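Putative uncharacterized protein (Chaetomium thermophilum, PDB 5T8V) probably acts as a cohesin loader that associates with chromatin, the part present here being the C-terminal HEAT-repeat fragment of Scc2. Local coordinates at residues 98-103 / 117-122; 857-862 / 893-898; 1007-1012 / 1041-1046; 1228-1233 / 1284-1289. One frame throughout, in Å; residues are numbered along the deposited sequence.

Interaction 1 (98-103 / 117-122)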
loop_
_atom_site.group_PDB
_atom_site.type_symbol
_atom_site.label_atom_id
_atom_site.label_comp_id
_atom_site.label_asym_id
_atom_site.label_seq_id
_atom_site.Cartn_x
_atom_site.Cartn_y
_atom_site.Cartn_z
ATOM N N GLU A 98 -62.916 -13.232 23.765
ATOM C CA GLU A 98 -62.380 -11.879 23.872
ATOM C C GLU A 98 -61.523 -11.722 25.124
ATOM O O GLU A 98 -60.409 -11.192 25.061
ATOM C CB GLU A 98 -63.520 -10.859 23.860
ATOM C CG GLU A 98 -64.499 -10.987 25.020
ATOM C CD GLU A 98 -65.701 -10.078 24.868
ATOM O OE1 GLU A 98 -66.341 -9.763 25.893
ATOM O OE2 GLU A 98 -66.000 -9.674 23.723
ATOM N N SER A 99 -62.025 -12.180 26.271
ATOM C CA SER A 99 -61.289 -12.096 27.525
ATOM C C SER A 99 -60.451 -13.337 27.799
ATOM O O SER A 99 -59.619 -13.314 28.713
ATOM C CB SER A 99 -62.257 -11.875 28.692
ATOM O OG SER A 99 -62.993 -10.674 28.529
ATOM N N LEU A 100 -60.651 -14.409 27.037
ATOM C CA LEU A 100 -59.897 -15.635 27.240
ATOM C C LEU A 100 -58.400 -15.384 27.092
ATOM O O LEU A 100 -57.960 -14.562 26.282
ATOM C CB LEU A 100 -60.351 -16.699 26.240
ATOM C CG LEU A 100 -59.586 -18.022 26.232
ATOM C CD1 LEU A 100 -59.756 -18.750 27.554
ATOM C CD2 LEU A 100 -60.048 -18.887 25.073
ATOM N N ASP A 101 -57.617 -16.104 27.891
ATOM C CA ASP A 101 -56.158 -16.056 27.842
ATOM C C ASP A 101 -55.667 -17.411 27.345
ATOM O O ASP A 101 -55.520 -18.355 28.128
ATOM C CB ASP A 101 -55.573 -15.718 29.211
ATOM C CG ASP A 101 -54.073 -15.925 29.270
ATOM O OD1 ASP A 101 -53.328 -15.019 28.842
ATOM O OD2 ASP A 101 -53.637 -16.995 29.743
ATOM N N PHE A 102 -55.422 -17.503 26.039
ATOM C CA PHE A 102 -54.959 -18.733 25.409
ATOM C C PHE A 102 -53.444 -18.764 25.241
ATOM O O PHE A 102 -52.933 -19.538 24.424
ATOM C CB PHE A 102 -55.646 -18.924 24.055
ATOM C CG PHE A 102 -55.605 -17.707 23.173
ATOM C CD1 PHE A 102 -54.461 -17.380 22.464
ATOM C CD2 PHE A 102 -56.718 -16.893 23.048
ATOM C CE1 PHE A 102 -54.429 -16.262 21.652
ATOM C CE2 PHE A 102 -56.693 -15.778 22.238
ATOM C CZ PHE A 102 -55.546 -15.461 21.539
ATOM N N SER A 103 -52.720 -17.949 26.001
ATOM C CA SER A 103 -51.274 -17.886 25.864
ATOM C C SER A 103 -50.613 -19.118 26.473
ATOM O O SER A 103 -51.126 -19.731 27.414
ATOM C CB SER A 103 -50.730 -16.622 26.530
ATOM O OG SER A 103 -51.075 -16.578 27.904
ATOM N N LEU A 117 -55.290 -27.444 25.316
ATOM C CA LEU A 117 -55.775 -28.001 24.059
ATOM C C LEU A 117 -57.294 -27.991 23.958
ATOM O O LEU A 117 -57.827 -28.164 22.856
ATOM C CB LEU A 117 -55.262 -29.431 23.891
ATOM C CG LEU A 117 -53.815 -29.564 23.418
ATOM C CD1 LEU A 117 -53.210 -30.873 23.883
ATOM C CD2 LEU A 117 -53.754 -29.465 21.910
ATOM N N GLU A 118 -58.001 -27.806 25.070
ATOM C CA GLU A 118 -59.457 -27.771 25.031
ATOM C C GLU A 118 -59.997 -26.434 24.543
ATOM O O GLU A 118 -61.179 -26.354 24.191
ATOM C CB GLU A 118 -60.017 -28.091 26.417
ATOM C CG GLU A 118 -59.536 -29.429 26.963
ATOM C CD GLU A 118 -60.250 -29.839 28.234
ATOM O OE1 GLU A 118 -59.766 -30.769 28.913
ATOM O OE2 GLU A 118 -61.295 -29.233 28.556
ATOM N N LEU A 119 -59.163 -25.393 24.507
ATOM C CA LEU A 119 -59.575 -24.096 23.991
ATOM C C LEU A 119 -59.579 -24.047 22.470
ATOM O O LEU A 119 -60.229 -23.166 21.895
ATOM C CB LEU A 119 -58.642 -23.002 24.514
ATOM C CG LEU A 119 -58.424 -22.934 26.026
ATOM C CD1 LEU A 119 -57.226 -22.050 26.347
ATOM C CD2 LEU A 119 -59.672 -22.424 26.722
ATOM N N LEU A 120 -58.879 -24.967 21.810
ATOM C CA LEU A 120 -58.655 -24.829 20.374
ATOM C C LEU A 120 -59.941 -24.764 19.560
ATOM O O LEU A 120 -59.969 -24.008 18.575
ATOM C CB LEU A 120 -57.764 -25.974 19.876
ATOM C CG LEU A 120 -56.352 -26.062 20.463
ATOM C CD1 LEU A 120 -55.548 -27.101 19.698
ATOM C CD2 LEU A 120 -55.632 -24.717 20.446
ATOM N N PRO A 121 -61.002 -25.511 19.870
ATOM C CA PRO A 121 -62.239 -25.370 19.087
ATOM C C PRO A 121 -62.770 -23.943 19.069
ATOM O O PRO A 121 -62.967 -23.358 17.996
ATOM C CB PRO A 121 -63.203 -26.331 19.790
ATOM C CG PRO A 121 -62.317 -27.374 20.371
ATOM C CD PRO A 121 -61.075 -26.648 20.804
ATOM N N ASN A 122 -62.996 -23.365 20.252
ATOM C CA ASN A 122 -63.508 -22.000 20.322
ATOM C C ASN A 122 -62.489 -20.994 19.797
ATOM O O ASN A 122 -62.851 -20.055 19.076
ATOM C CB ASN A 122 -63.901 -21.659 21.758
ATOM C CG ASN A 122 -65.118 -22.427 22.228
ATOM O OD1 ASN A 122 -65.872 -22.972 21.422
ATOM N ND2 ASN A 122 -65.322 -22.466 23.539
#
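Leu-119 turns its CG anti to its own carbonyl carbon (chi1 -53°), which directs its two methyls toward the loop 98-103. Leu-100 answers from that loop, and the two leucines meet methyl to methyl, their side chains set obliquely to each other. CD2 of Leu-119 sits against the fork of the other branch, 3.8 Å from Leu-100 CD1 and 3.9 Å from Leu-100 CD2. The second methyl, CD1 of Leu-119, goes to the base of Phe-102, lying 4.1 Å from Phe-102 CA and 4.2 Å from Phe-102 CB. One leucine thus bridges two residues of the loop, and the side-chain contact is apolar. Phe-102 offers only its base here. With CG between the backbone N and the carbonyl carbon (chi1 49°), its ring is carried past Leu-119 and onto helix 149-172, among Leu-158, Arg-161, Leu-162 and Ile-166. In this largely helical HEAT-repeat protein the contact sets the connection between helices 81-96 and 112-117 against Leu-119, in the segment 117-122 that runs into helix 120-136. Phe-102 thus touches Leu-119 with its base and helix 149-172 with its ring. The carbonyl of Phe-102 is held by a hydrogen bond from Trp-116 NE1. Asp-101 directs its CB away from 117-122, and its OD1 accepts a 2.9 Å bond from Ser-103 OG, met on the syn side but tilted from the carboxylate plane. Leu-120 packs on Leu-196 of helix 190-213.

Interaction 2 (857-862 / 893-898)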
loop_
_atom_site.group_PDB
_atom_site.type_symbol
_atom_site.label_atom_id
_atom_site.label_comp_id
_atom_site.label_asym_id
_atom_site.label_seq_id
_atom_site.Cartn_x
_atom_site.Cartn_y
_atom_site.Cartn_z
ATOM N N PHE A 857 41.855 -24.223 -7.797
ATOM C CA PHE A 857 42.492 -24.293 -9.101
ATOM C C PHE A 857 43.493 -25.441 -9.151
ATOM O O PHE A 857 44.037 -25.862 -8.128
ATOM C CB PHE A 857 43.196 -22.973 -9.430
ATOM C CG PHE A 857 42.254 -21.814 -9.612
ATOM C CD1 PHE A 857 41.630 -21.231 -8.520
ATOM C CD2 PHE A 857 41.994 -21.304 -10.873
ATOM C CE1 PHE A 857 40.763 -20.168 -8.685
ATOM C CE2 PHE A 857 41.129 -20.240 -11.042
ATOM C CZ PHE A 857 40.514 -19.672 -9.947
ATOM N N THR A 858 43.729 -25.944 -10.361
ATOM C CA THR A 858 44.674 -27.024 -10.598
ATOM C C THR A 858 45.701 -26.590 -11.638
ATOM O O THR A 858 45.480 -25.652 -12.409
ATOM C CB THR A 858 43.964 -28.301 -11.070
ATOM O OG1 THR A 858 43.400 -28.092 -12.371
ATOM C CG2 THR A 858 42.858 -28.691 -10.101
ATOM N N PHE A 859 46.837 -27.293 -11.651
ATOM C CA PHE A 859 47.913 -26.947 -12.574
ATOM C C PHE A 859 47.473 -27.106 -14.024
ATOM O O PHE A 859 47.798 -26.269 -14.875
ATOM C CB PHE A 859 49.142 -27.813 -12.292
ATOM C CG PHE A 859 50.213 -27.708 -13.342
ATOM C CD1 PHE A 859 51.183 -26.722 -13.267
ATOM C CD2 PHE A 859 50.253 -28.600 -14.403
ATOM C CE1 PHE A 859 52.170 -26.626 -14.231
ATOM C CE2 PHE A 859 51.236 -28.507 -15.370
ATOM C CZ PHE A 859 52.197 -27.519 -15.283
ATOM N N GLU A 860 46.737 -28.179 -14.327
ATOM C CA GLU A 860 46.367 -28.456 -15.711
ATOM C C GLU A 860 45.615 -27.286 -16.332
ATOM O O GLU A 860 45.774 -27.000 -17.524
ATOM C CB GLU A 860 45.525 -29.730 -15.784
ATOM C CG GLU A 860 46.286 -31.000 -15.434
ATOM C CD GLU A 860 47.365 -31.337 -16.448
ATOM O OE1 GLU A 860 47.463 -30.631 -17.475
ATOM O OE2 GLU A 860 48.116 -32.308 -16.220
ATOM N N GLN A 861 44.789 -26.601 -15.545
ATOM C CA GLN A 861 44.026 -25.471 -16.055
ATOM C C GLN A 861 44.792 -24.156 -15.985
ATOM O O GLN A 861 44.364 -23.177 -16.604
ATOM C CB GLN A 861 42.693 -25.350 -15.309
ATOM C CG GLN A 861 42.787 -25.281 -13.789
ATOM C CD GLN A 861 41.437 -25.403 -13.086
ATOM O OE1 GLN A 861 41.345 -25.151 -11.889
ATOM N NE2 GLN A 861 40.393 -25.800 -13.813
ATOM N N LEU A 862 45.910 -24.110 -15.257
ATOM C CA LEU A 862 46.855 -23.016 -15.438
ATOM C C LEU A 862 47.625 -23.158 -16.743
ATOM O O LEU A 862 48.123 -22.158 -17.270
ATOM C CB LEU A 862 47.834 -22.950 -14.266
ATOM C CG LEU A 862 47.429 -22.015 -13.125
ATOM C CD1 LEU A 862 46.077 -22.410 -12.552
ATOM C CD2 LEU A 862 48.498 -22.013 -12.045
ATOM N N PRO A 893 51.711 -20.130 -6.063
ATOM C CA PRO A 893 52.346 -20.451 -4.773
ATOM C C PRO A 893 51.595 -21.503 -3.969
ATOM O O PRO A 893 52.124 -21.967 -2.950
ATOM C CB PRO A 893 52.373 -19.100 -4.041
ATOM C CG PRO A 893 51.358 -18.263 -4.726
ATOM C CD PRO A 893 51.346 -18.704 -6.150
ATOM N N GLN A 894 50.390 -21.892 -4.387
ATOM C CA GLN A 894 49.630 -22.924 -3.695
ATOM C C GLN A 894 49.979 -24.332 -4.162
ATOM O O GLN A 894 49.776 -25.286 -3.403
ATOM C CB GLN A 894 48.127 -22.678 -3.883
ATOM C CG GLN A 894 47.219 -23.759 -3.300
ATOM C CD GLN A 894 46.625 -24.678 -4.361
ATOM O OE1 GLN A 894 46.750 -24.430 -5.561
ATOM N NE2 GLN A 894 45.968 -25.743 -3.916
ATOM N N LEU A 895 50.502 -24.485 -5.377
ATOM C CA LEU A 895 50.886 -25.801 -5.862
ATOM C C LEU A 895 51.947 -26.416 -4.952
ATOM O O LEU A 895 52.685 -25.721 -4.249
ATOM C CB LEU A 895 51.414 -25.715 -7.294
ATOM C CG LEU A 895 50.460 -25.203 -8.379
ATOM C CD1 LEU A 895 51.070 -25.430 -9.754
ATOM C CD2 LEU A 895 49.095 -25.868 -8.286
ATOM N N SER A 896 52.016 -27.744 -4.975
ATOM C CA SER A 896 52.957 -28.504 -4.160
ATOM C C SER A 896 54.055 -29.169 -4.972
ATOM O O SER A 896 55.217 -29.154 -4.558
ATOM C CB SER A 896 52.210 -29.576 -3.359
ATOM O OG SER A 896 51.599 -30.519 -4.222
ATOM N N SER A 897 53.713 -29.751 -6.123
ATOM C CA SER A 897 54.700 -30.471 -6.920
ATOM C C SER A 897 55.843 -29.568 -7.361
ATOM O O SER A 897 56.953 -30.055 -7.606
ATOM C CB SER A 897 54.019 -31.096 -8.139
ATOM O OG SER A 897 53.221 -30.145 -8.819
ATOM N N ALA A 898 55.602 -28.261 -7.460
ATOM C CA ALA A 898 56.625 -27.331 -7.922
ATOM C C ALA A 898 57.152 -27.754 -9.288
ATOM O O ALA A 898 58.184 -28.428 -9.383
ATOM C CB ALA A 898 57.773 -27.246 -6.913
#
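A short, weakly bonded helical turn, 859-862, meets the loop that leaves helix 878-891, and Phe-859 and Leu-895 carry the contact between them. Leu-895 brings a single methyl to the rim of the phenyl ring: its CD1 lies near the ring plane, at the edge, 3.7 Å from Phe-859 CD1 and 4.0 Å from Phe-859 CB. The two side chains cross at about a right angle. Phe-859 holds its CG trans to the backbone N (chi1 170°), a rotation that takes the ring out from the turn toward the loop. There it also stacks with His-899 and meets Phe-902 edge to face, so the leucine joins a small aromatic cluster that ties the turn 859-862 to the loop after helix 878-891 and to helix 900-910 of the HEAT-repeat array. Within the turn, Gln-861 folds its amide back, and OE1 takes a 2.9 Å hydrogen bond from Thr-858 N (angle 144°), the donor tilted from the carbonyl plane. Phe-857, just before it, sends its ring away from the loop into helices 808-824 and 839-852, where Val-819, Leu-846 and Phe-849 receive it. From Leu-895 to Ala-898 the loop also touches a crystal neighbour, and its conformation may owe something to the lattice.

Interaction 3 (1007-1012 / 1041-1046)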
loop_
_atom_site.group_PDB
_atom_site.type_symbol
_atom_site.label_atom_id
_atom_site.label_comp_id
_atom_site.label_asym_id
_atom_site.label_seq_id
_atom_site.Cartn_x
_atom_site.Cartn_y
_atom_site.Cartn_z
ATOM N N SER A 1007 71.709 -2.844 1.679
ATOM C CA SER A 1007 70.347 -2.325 1.660
ATOM C C SER A 1007 69.654 -2.548 0.322
ATOM O O SER A 1007 68.543 -3.084 0.284
ATOM C CB SER A 1007 70.349 -0.830 1.997
ATOM O OG SER A 1007 69.025 -0.328 2.055
ATOM N N VAL A 1008 70.283 -2.137 -0.779
ATOM C CA VAL A 1008 69.680 -2.204 -2.108
ATOM C C VAL A 1008 68.542 -1.193 -2.184
ATOM O O VAL A 1008 68.551 -0.299 -3.036
ATOM C CB VAL A 1008 69.184 -3.625 -2.445
ATOM C CG1 VAL A 1008 68.733 -3.696 -3.898
ATOM C CG2 VAL A 1008 70.278 -4.651 -2.172
ATOM N N SER A 1009 67.551 -1.335 -1.301
ATOM C CA SER A 1009 66.516 -0.317 -1.158
ATOM C C SER A 1009 67.132 1.076 -1.139
ATOM O O SER A 1009 66.764 1.950 -1.935
ATOM C CB SER A 1009 65.721 -0.568 0.125
ATOM O OG SER A 1009 65.526 -1.955 0.345
ATOM N N LYS A 1010 68.090 1.291 -0.235
ATOM C CA LYS A 1010 68.764 2.580 -0.158
ATOM C C LYS A 1010 69.605 2.854 -1.396
ATOM O O LYS A 1010 69.852 4.018 -1.724
ATOM C CB LYS A 1010 69.638 2.643 1.094
ATOM C CG LYS A 1010 70.576 3.835 1.120
ATOM C CD LYS A 1010 71.032 4.160 2.527
ATOM C CE LYS A 1010 72.089 5.249 2.519
ATOM N NZ LYS A 1010 72.324 5.812 3.876
ATOM N N LEU A 1011 70.066 1.811 -2.087
ATOM C CA LEU A 1011 70.788 2.024 -3.336
ATOM C C LEU A 1011 69.856 2.575 -4.408
ATOM O O LEU A 1011 70.171 3.569 -5.075
ATOM C CB LEU A 1011 71.440 0.717 -3.796
ATOM C CG LEU A 1011 72.198 0.742 -5.127
ATOM C CD1 LEU A 1011 73.267 1.826 -5.135
ATOM C CD2 LEU A 1011 72.821 -0.619 -5.405
ATOM N N MET A 1012 68.689 1.947 -4.571
ATOM C CA MET A 1012 67.700 2.442 -5.521
ATOM C C MET A 1012 67.293 3.872 -5.184
ATOM O O MET A 1012 67.329 4.764 -6.043
ATOM C CB MET A 1012 66.485 1.511 -5.527
ATOM C CG MET A 1012 66.834 0.066 -5.875
ATOM S SD MET A 1012 65.419 -1.050 -5.979
ATOM C CE MET A 1012 64.990 -1.239 -4.254
ATOM N N GLN A 1041 57.392 2.486 0.315
ATOM C CA GLN A 1041 56.188 1.905 0.900
ATOM C C GLN A 1041 56.423 0.473 1.365
ATOM O O GLN A 1041 55.757 0.009 2.297
ATOM C CB GLN A 1041 55.029 1.967 -0.096
ATOM C CG GLN A 1041 55.004 0.853 -1.129
ATOM C CD GLN A 1041 53.801 0.945 -2.039
ATOM O OE1 GLN A 1041 53.039 -0.012 -2.173
ATOM N NE2 GLN A 1041 53.618 2.101 -2.667
ATOM N N SER A 1042 57.362 -0.238 0.739
ATOM C CA SER A 1042 57.710 -1.594 1.143
ATOM C C SER A 1042 59.014 -1.667 1.930
ATOM O O SER A 1042 59.332 -2.732 2.472
ATOM C CB SER A 1042 57.809 -2.505 -0.084
ATOM O OG SER A 1042 56.532 -2.705 -0.668
ATOM N N SER A 1043 59.771 -0.575 2.000
ATOM C CA SER A 1043 60.967 -0.481 2.838
ATOM C C SER A 1043 60.878 0.819 3.625
ATOM O O SER A 1043 61.619 1.775 3.366
ATOM C CB SER A 1043 62.243 -0.538 1.997
ATOM O OG SER A 1043 62.377 -1.798 1.360
ATOM N N PRO A 1044 59.971 0.886 4.603
ATOM C CA PRO A 1044 59.668 2.179 5.239
ATOM C C PRO A 1044 60.867 2.868 5.865
ATOM O O PRO A 1044 60.833 4.095 6.027
ATOM C CB PRO A 1044 58.621 1.810 6.299
ATOM C CG PRO A 1044 58.015 0.538 5.812
ATOM C CD PRO A 1044 59.121 -0.197 5.127
ATOM N N ARG A 1045 61.922 2.138 6.230
ATOM C CA ARG A 1045 63.066 2.782 6.865
ATOM C C ARG A 1045 63.720 3.817 5.960
ATOM O O ARG A 1045 64.418 4.706 6.459
ATOM C CB ARG A 1045 64.092 1.735 7.296
ATOM C CG ARG A 1045 63.650 0.912 8.500
ATOM C CD ARG A 1045 64.783 0.691 9.491
ATOM N NE ARG A 1045 65.338 1.951 9.984
ATOM C CZ ARG A 1045 64.799 2.689 10.951
ATOM N NH1 ARG A 1045 63.674 2.309 11.544
ATOM N NH2 ARG A 1045 65.386 3.818 11.326
ATOM N N ASN A 1046 63.508 3.731 4.646
ATOM C CA ASN A 1046 64.036 4.747 3.744
ATOM C C ASN A 1046 63.296 6.072 3.874
ATOM O O ASN A 1046 63.865 7.115 3.542
ATOM C CB ASN A 1046 63.968 4.256 2.297
ATOM C CG ASN A 1046 65.056 3.250 1.973
ATOM O OD1 ASN A 1046 64.774 2.099 1.637
ATOM N ND2 ASN A 1046 66.309 3.682 2.068
#
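The side-chain amide of Asn-1046 lies across the first turn of helix 1009-1016, spanning two consecutive residues of it. Its OD1 faces Ser-1009, 3.2 Å from Ser-1009 CB, and its ND2 rests beside Lys-1010, 3.5 Å from Lys-1010 CA and 3.6 Å from Lys-1010 CB. This is a helix start in a HEAT-repeat array packed against the turn that follows helix 1026-1042. Ser-1043 adds the second point of touch, its OG standing 3.3 Å from Ser-1009 OG. The hydroxyl of Ser-1009 has a hydrogen-bond partner in Asn-988 OD1, from a loop whose Asn-988 also touches Ser-1043. Lys-1010 takes part through its base alone: CG lies trans to the backbone N (chi1 169°), and the extended chain runs away from the asparagine. With an alanine here instead of Asn-1046, a gap is likely to open over Ser-1009 and Lys-1010, and the helix start would lose the amide that covers it. Further out, the asparagine is positioned by its own backbone, Asn-1046 N donating to Ser-1043 O at 3.0 Å, and its side chain also touches Cys-1040 of helix 1026-1042. Ser-1042 OG ties the same region to the backbone oxygen of Lys-985. The helix start is shaped by an ST motif, in which Ser-1007 OG accepts a 3.0 Å bond from Lys-1010 N at 159°.

Interaction 4 (1228-1233 / 1284-1289)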
loop_
_atom_site.group_PDB
_atom_site.type_symbol
_atom_site.label_atom_id
_atom_site.label_comp_id
_atom_site.label_asym_id
_atom_site.label_seq_id
_atom_site.Cartn_x
_atom_site.Cartn_y
_atom_site.Cartn_z
ATOM N N PRO A 1228 20.545 22.094 8.607
ATOM C CA PRO A 1228 21.649 22.977 8.994
ATOM C C PRO A 1228 23.002 22.360 8.676
ATOM O O PRO A 1228 23.158 21.139 8.608
ATOM C CB PRO A 1228 21.453 23.143 10.504
ATOM C CG PRO A 1228 20.814 21.871 10.923
ATOM C CD PRO A 1228 19.921 21.456 9.780
ATOM N N LYS A 1229 23.993 23.233 8.479
ATOM C CA LYS A 1229 25.337 22.761 8.163
ATOM C C LYS A 1229 25.913 21.931 9.302
ATOM O O LYS A 1229 26.631 20.952 9.067
ATOM C CB LYS A 1229 26.249 23.950 7.853
ATOM C CG LYS A 1229 25.795 24.796 6.673
ATOM C CD LYS A 1229 25.781 23.996 5.375
ATOM C CE LYS A 1229 25.404 24.865 4.187
ATOM N NZ LYS A 1229 26.392 25.953 3.950
ATOM N N LEU A 1230 25.607 22.304 10.543
ATOM C CA LEU A 1230 26.123 21.616 11.718
ATOM C C LEU A 1230 25.279 20.411 12.114
ATOM O O LEU A 1230 25.456 19.887 13.220
ATOM C CB LEU A 1230 26.206 22.589 12.897
ATOM C CG LEU A 1230 26.943 23.909 12.653
ATOM C CD1 LEU A 1230 26.874 24.797 13.888
ATOM C CD2 LEU A 1230 28.387 23.659 12.258
ATOM N N HIS A 1231 24.372 19.954 11.245
ATOM C CA HIS A 1231 23.494 18.853 11.626
ATOM C C HIS A 1231 24.285 17.580 11.897
ATOM O O HIS A 1231 23.875 16.765 12.731
ATOM C CB HIS A 1231 22.430 18.622 10.549
ATOM C CG HIS A 1231 22.813 17.614 9.511
ATOM N ND1 HIS A 1231 23.481 17.955 8.353
ATOM C CD2 HIS A 1231 22.598 16.280 9.441
ATOM C CE1 HIS A 1231 23.670 16.871 7.621
ATOM N NE2 HIS A 1231 23.145 15.840 8.260
ATOM N N LEU A 1232 25.419 17.391 11.218
ATOM C CA LEU A 1232 26.320 16.305 11.590
ATOM C C LEU A 1232 26.880 16.537 12.985
ATOM O O LEU A 1232 26.812 15.656 13.851
ATOM C CB LEU A 1232 27.461 16.178 10.576
ATOM C CG LEU A 1232 27.155 15.769 9.130
ATOM C CD1 LEU A 1232 26.033 14.738 9.062
ATOM C CD2 LEU A 1232 26.848 16.991 8.267
ATOM N N PHE A 1233 27.429 17.731 13.222
ATOM C CA PHE A 1233 27.982 18.070 14.527
ATOM C C PHE A 1233 27.020 17.679 15.642
ATOM O O PHE A 1233 27.320 16.813 16.471
ATOM C CB PHE A 1233 28.294 19.571 14.573
ATOM C CG PHE A 1233 29.297 19.965 15.626
ATOM C CD1 PHE A 1233 29.573 19.142 16.707
ATOM C CD2 PHE A 1233 29.965 21.173 15.530
ATOM C CE1 PHE A 1233 30.493 19.516 17.665
ATOM C CE2 PHE A 1233 30.889 21.553 16.486
ATOM C CZ PHE A 1233 31.152 20.724 17.554
ATOM N N ALA A 1284 17.710 28.008 13.369
ATOM C CA ALA A 1284 16.349 27.902 12.851
ATOM C C ALA A 1284 15.905 26.447 12.738
ATOM O O ALA A 1284 14.792 26.091 13.142
ATOM C CB ALA A 1284 16.252 28.597 11.492
ATOM N N PHE A 1285 16.767 25.590 12.195
ATOM C CA PHE A 1285 16.449 24.185 11.970
ATOM C C PHE A 1285 17.565 23.335 12.555
ATOM O O PHE A 1285 18.740 23.579 12.270
ATOM C CB PHE A 1285 16.287 23.896 10.476
ATOM C CG PHE A 1285 15.916 25.107 9.662
ATOM C CD1 PHE A 1285 14.586 25.455 9.474
ATOM C CD2 PHE A 1285 16.897 25.902 9.093
ATOM C CE1 PHE A 1285 14.246 26.571 8.729
ATOM C CE2 PHE A 1285 16.562 27.018 8.347
ATOM C CZ PHE A 1285 15.236 27.353 8.165
ATOM N N PHE A 1286 17.205 22.343 13.369
ATOM C CA PHE A 1286 18.221 21.529 14.028
ATOM C C PHE A 1286 17.724 20.146 14.436
ATOM O O PHE A 1286 18.530 19.281 14.793
ATOM C CB PHE A 1286 18.745 22.254 15.277
ATOM C CG PHE A 1286 20.156 22.779 15.153
ATOM C CD1 PHE A 1286 21.128 22.080 14.455
ATOM C CD2 PHE A 1286 20.507 23.976 15.757
ATOM C CE1 PHE A 1286 22.418 22.573 14.352
ATOM C CE2 PHE A 1286 21.794 24.469 15.659
ATOM C CZ PHE A 1286 22.750 23.766 14.956
ATOM N N GLU A 1287 16.412 19.919 14.397
ATOM C CA GLU A 1287 15.827 18.674 14.891
ATOM C C GLU A 1287 16.201 18.454 16.358
ATOM O O GLU A 1287 16.855 17.475 16.729
ATOM C CB GLU A 1287 16.256 17.480 14.027
ATOM C CG GLU A 1287 15.454 17.300 12.747
ATOM C CD GLU A 1287 14.015 16.897 13.009
ATOM O OE1 GLU A 1287 13.225 17.752 13.465
ATOM O OE2 GLU A 1287 13.673 15.721 12.766
ATOM N N TYR A 1288 15.775 19.396 17.194
ATOM C CA TYR A 1288 16.015 19.293 18.626
ATOM C C TYR A 1288 15.288 18.077 19.190
ATOM O O TYR A 1288 14.208 17.701 18.727
ATOM C CB TYR A 1288 15.552 20.568 19.335
ATOM C CG TYR A 1288 16.184 21.831 18.790
ATOM C CD1 TYR A 1288 17.387 22.303 19.296
ATOM C CD2 TYR A 1288 15.576 22.550 17.769
ATOM C CE1 TYR A 1288 17.968 23.456 18.800
ATOM C CE2 TYR A 1288 16.148 23.703 17.266
ATOM C CZ TYR A 1288 17.343 24.153 17.786
ATOM O OH TYR A 1288 17.917 25.301 17.287
ATOM N N VAL A 1289 15.892 17.458 20.205
ATOM C CA VAL A 1289 15.386 16.208 20.765
ATOM C C VAL A 1289 14.765 16.392 22.142
ATOM O O VAL A 1289 14.241 15.421 22.705
ATOM C CB VAL A 1289 16.491 15.132 20.807
ATOM C CG1 VAL A 1289 17.508 15.412 21.913
ATOM C CG2 VAL A 1289 15.887 13.732 20.942
#
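A type I turn from Pro-1228 to His-1231 leads into helix 1231-1240, with Pro-1228 CA 6.1 Å from Phe-1285 CA, on the segment leaving helix 1271-1284. CB, CG and CD of Pro-1228 gather about the carbonyl oxygen of Phe-1285, while CG also reaches the phenyl ring of Phe-1286, 3.6 Å from its CD1. Leu-1230 meets the same phenyl at its edge, with CB 4.1 Å from Phe-1286 CE1; its CG, anti to the carbonyl carbon (chi1 -52°), carries the branch onward. A serine in place of Phe-1286 would probably leave Pro-1228 and Leu-1230 facing a gap in a buried interface. Within the turn, Pro-1228 O accepts two bonds, from His-1231 N at 3.1 Å and from His-1231 ND1 at 3.2 Å; the imidazole nitrogen is nearly in line with the C=O bond, but its bond is bent at the hydrogen (138°). Asn-1282 OD1 accepts a hydrogen bond from Leu-1230 N, fastening the turn to helix 1271-1284. Within the sister chromatid cohesion C-terminal region, Phe-1286 also packs on Leu-1249 and Leu-1252 of helix 1243-1254, and Leu-1230 on Leu-1252 and on Ile-1207 of helix 1200-1213.

The four contacts follow one another in series along the chain, each closing before the next opens, and none touches another. Interaction 1 lies near the N-terminal end of the fragment, across the chain's centre from the other three; its centre is about 127 Å from that of interaction 3 and about 90 Å from that of interaction 4. Interactions 2 and 3 are the closest pair, with centres about 33 Å and nearest atoms about 17 Å apart. Interaction 4 is nearer the middle of the molecule, its nearest atoms about 32 Å from those of interaction 3. All four involve helix starts or interhelical connections, and each joins parts of the elongated helical array that lie near one another.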